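Local coordinates for protein 5-cytosine DNA methyltransferase (Entamoeba histolytica, PDB 3QV2) that probably transfers methyl groups from S-adenosyl-L-methionine to carbon 5 of cytosine in tRNA or DNA, as a Dnmt2-type member of the C5-methyltransferase family, at residues R178-N184 with Y320-K326. Numbering follows the deposited sequence.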
loop_
_atom_site.group_PDB
_atom_site.type_symbol
_atom_site.label_atom_id
_atom_site.label_comp_id
_atom_site.label_asym_id
_atom_site.label_seq_id
_atom_site.Cartn_x
_atom_site.Cartn_y
_atom_site.Cartn_z
ATOM N N ARG A 178 1.215 14.176 -14.075
ATOM C CA ARG A 178 1.046 13.898 -15.495
ATOM C C ARG A 178 1.356 15.143 -16.321
ATOM O O ARG A 178 1.476 16.242 -15.782
ATOM C CB ARG A 178 -0.369 13.395 -15.784
ATOM C CG ARG A 178 -1.451 14.448 -15.645
ATOM C CD ARG A 178 -2.833 13.824 -15.691
ATOM N NE ARG A 178 -3.865 14.804 -16.016
ATOM C CZ ARG A 178 -5.169 14.555 -15.968
ATOM N NH1 ARG A 178 -5.599 13.358 -15.601
ATOM N NH2 ARG A 178 -6.041 15.503 -16.283
ATOM N N LEU A 179 1.483 14.965 -17.632
ATOM C CA LEU A 179 1.903 16.050 -18.513
ATOM C C LEU A 179 0.738 16.917 -18.986
ATOM O O LEU A 179 0.941 17.952 -19.619
ATOM C CB LEU A 179 2.670 15.487 -19.710
ATOM C CG LEU A 179 3.885 14.632 -19.349
ATOM C CD1 LEU A 179 4.490 14.009 -20.594
ATOM C CD2 LEU A 179 4.917 15.461 -18.605
ATOM N N THR A 180 -0.482 16.489 -18.678
ATOM C CA THR A 180 -1.666 17.276 -19.005
ATOM C C THR A 180 -2.277 17.852 -17.733
ATOM O O THR A 180 -2.295 17.190 -16.696
ATOM C CB THR A 180 -2.725 16.434 -19.735
ATOM O OG1 THR A 180 -3.212 15.410 -18.859
ATOM C CG2 THR A 180 -2.131 15.794 -20.983
ATOM N N PRO A 181 -2.778 19.092 -17.806
ATOM C CA PRO A 181 -3.407 19.717 -16.640
ATOM C C PRO A 181 -4.706 19.014 -16.261
ATOM O O PRO A 181 -5.386 18.461 -17.128
ATOM C CB PRO A 181 -3.687 21.145 -17.116
ATOM C CG PRO A 181 -3.776 21.038 -18.598
ATOM C CD PRO A 181 -2.788 19.977 -18.984
ATOM N N PHE A 182 -5.038 19.027 -14.973
ATOM C CA PHE A 182 -6.272 18.418 -14.492
ATOM C C PHE A 182 -7.443 19.380 -14.662
ATOM O O PHE A 182 -7.497 20.421 -14.007
ATOM C CB PHE A 182 -6.135 18.018 -13.021
ATOM C CG PHE A 182 -5.072 16.986 -12.767
ATOM C CD1 PHE A 182 -5.397 15.642 -12.691
ATOM C CD2 PHE A 182 -3.748 17.361 -12.600
ATOM C CE1 PHE A 182 -4.421 14.690 -12.454
ATOM C CE2 PHE A 182 -2.768 16.415 -12.363
ATOM C CZ PHE A 182 -3.105 15.078 -12.290
ATOM N N LYS A 183 -8.373 19.028 -15.543
ATOM C CA LYS A 183 -9.533 19.872 -15.813
ATOM C C LYS A 183 -10.590 19.761 -14.722
ATOM O O LYS A 183 -11.290 20.728 -14.426
ATOM C CB LYS A 183 -10.157 19.518 -17.166
ATOM C CG LYS A 183 -9.291 19.861 -18.363
ATOM C CD LYS A 183 -10.035 19.613 -19.663
ATOM C CE LYS A 183 -9.222 20.087 -20.852
ATOM N NZ LYS A 183 -9.979 19.958 -22.125
ATOM N N ASN A 184 -10.700 18.578 -14.127
ATOM C CA ASN A 184 -11.741 18.310 -13.141
ATOM C C ASN A 184 -11.213 18.280 -11.713
ATOM O O ASN A 184 -10.062 17.911 -11.474
ATOM C CB ASN A 184 -12.437 16.986 -13.454
ATOM C CG ASN A 184 -12.804 16.853 -14.918
ATOM O OD1 ASN A 184 -13.750 17.481 -15.391
ATOM N ND2 ASN A 184 -12.057 16.027 -15.642
ATOM N N TYR A 320 -8.700 9.189 -11.335
ATOM C CA TYR A 320 -8.535 10.631 -11.457
ATOM C C TYR A 320 -7.292 10.958 -12.276
ATOM O O TYR A 320 -7.352 11.731 -13.233
ATOM C CB TYR A 320 -8.443 11.273 -10.073
ATOM C CG TYR A 320 -8.204 12.765 -10.096
ATOM C CD1 TYR A 320 -9.189 13.639 -10.538
ATOM C CD2 TYR A 320 -6.999 13.301 -9.664
ATOM C CE1 TYR A 320 -8.976 15.004 -10.558
ATOM C CE2 TYR A 320 -6.778 14.665 -9.678
ATOM C CZ TYR A 320 -7.770 15.511 -10.125
ATOM O OH TYR A 320 -7.553 16.870 -10.140
ATOM N N LEU A 321 -6.169 10.357 -11.892
ATOM C CA LEU A 321 -4.898 10.550 -12.585
ATOM C C LEU A 321 -5.010 10.324 -14.091
ATOM O O LEU A 321 -4.367 11.017 -14.879
ATOM C CB LEU A 321 -3.835 9.614 -12.004
ATOM C CG LEU A 321 -2.497 9.540 -12.745
ATOM C CD1 LEU A 321 -1.783 10.882 -12.713
ATOM C CD2 LEU A 321 -1.618 8.450 -12.151
ATOM N N PHE A 322 -5.825 9.351 -14.485
ATOM C CA PHE A 322 -5.951 8.977 -15.891
ATOM C C PHE A 322 -7.199 9.551 -16.564
ATOM O O PHE A 322 -7.569 9.118 -17.656
ATOM C CB PHE A 322 -5.955 7.454 -16.041
ATOM C CG PHE A 322 -4.618 6.813 -15.803
ATOM C CD1 PHE A 322 -3.710 6.674 -16.839
ATOM C CD2 PHE A 322 -4.272 6.338 -14.547
ATOM C CE1 PHE A 322 -2.482 6.082 -16.628
ATOM C CE2 PHE A 322 -3.043 5.743 -14.332
ATOM C CZ PHE A 322 -2.146 5.615 -15.373
ATOM N N ASP A 323 -7.841 10.524 -15.927
ATOM C CA ASP A 323 -9.089 11.069 -16.457
ATOM C C ASP A 323 -8.872 11.916 -17.711
ATOM O O ASP A 323 -9.820 12.461 -18.276
ATOM C CB ASP A 323 -9.844 11.860 -15.384
ATOM C CG ASP A 323 -9.312 13.268 -15.204
ATOM O OD1 ASP A 323 -8.185 13.553 -15.656
ATOM O OD2 ASP A 323 -10.027 14.092 -14.597
ATOM N N ASP A 324 -7.620 12.022 -18.142
ATOM C CA ASP A 324 -7.296 12.743 -19.368
ATOM C C ASP A 324 -7.290 11.795 -20.565
ATOM O O ASP A 324 -7.067 12.217 -21.699
ATOM C CB ASP A 324 -5.942 13.449 -19.242
ATOM C CG ASP A 324 -4.792 12.478 -19.041
ATOM O OD1 ASP A 324 -5.020 11.395 -18.468
ATOM O OD2 ASP A 324 -3.657 12.799 -19.456
ATOM N N LEU A 325 -7.545 10.515 -20.303
ATOM C CA LEU A 325 -7.518 9.494 -21.348
ATOM C C LEU A 325 -8.911 9.142 -21.871
ATOM O O LEU A 325 -9.051 8.295 -22.754
ATOM C CB LEU A 325 -6.813 8.227 -20.848
ATOM C CG LEU A 325 -5.314 8.308 -20.550
ATOM C CD1 LEU A 325 -4.746 6.916 -20.320
ATOM C CD2 LEU A 325 -4.566 9.015 -21.671
ATOM N N LYS A 326 -9.938 9.790 -21.330
ATOM C CA LYS A 326 -11.309 9.507 -21.745
ATOM C C LYS A 326 -11.920 10.652 -22.559
ATOM O O LYS A 326 -11.224 11.596 -22.938
ATOM C CB LYS A 326 -12.186 9.182 -20.531
ATOM C CG LYS A 326 -12.497 10.369 -19.632
ATOM C CD LYS A 326 -13.464 9.967 -18.526
ATOM C CE LYS A 326 -13.983 11.175 -17.753
ATOM N NZ LYS A 326 -12.949 11.804 -16.883
HETATM O O HOH W 1 -0.747 12.923 -19.342
HETATM O O HOH W 2 -8.942 16.379 -17.098
HETATM O O HOH W 3 -8.707 16.219 -13.606
#
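Arg178 holds CG between its backbone N and carbonyl carbon (chi1 70°), and the chain then runs extended to NE, carrying the guanidinium to the turn at Asp323 and Asp324. There NH1 and NH2 both approach OD1 of Asp323 from beyond its end, with NH1 to OD1 at 2.6 Å; this is an end-on salt bridge to a single oxygen. NH1 also donates to Leu321 O (2.7 Å), reaching that carbonyl from well above its plane. On its own side of the contact, Arg178 gives NE to Thr180 O and NH2 to Pro181 O. All these acceptors lie in the guanidinium plane, so the five bonds fix its rotation. The group's two faces are packed as well: Phe182 CD1 sits over one and Asp324 CB over the other. The Asp324 carboxylate stacks on the guanidinium with their planes 15° apart; its OD1 lies well out of the guanidinium plane and meets NH1 by charge only. That oxygen is also hydrogen-bonded to NE2 of His125, on strand 125-130, while OD2 accepts from Thr180 OG1 at 2.7 Å. Further along, Asn184 ND2 donates to Asp323 OD2 (3.0 Å) from above the carboxylate plane, and one water links that oxygen to Asn184 N. Tyr320, its CG anti to the backbone N (chi1 177°), sends OH to Asn184 O nearly along the C=O axis. Its ring lies nearly parallel to that of Phe182 but slid aside, with centroids 5.0 Å apart. Away from the cofactor site, this salt-bridge network ties the C-terminal end of helix 311-321 and its following type I turn to the loop leaving strand 172-178, the antiparallel strand beside edge strand 153-159 in the Rossmann-like sheet of class I methyltransferases.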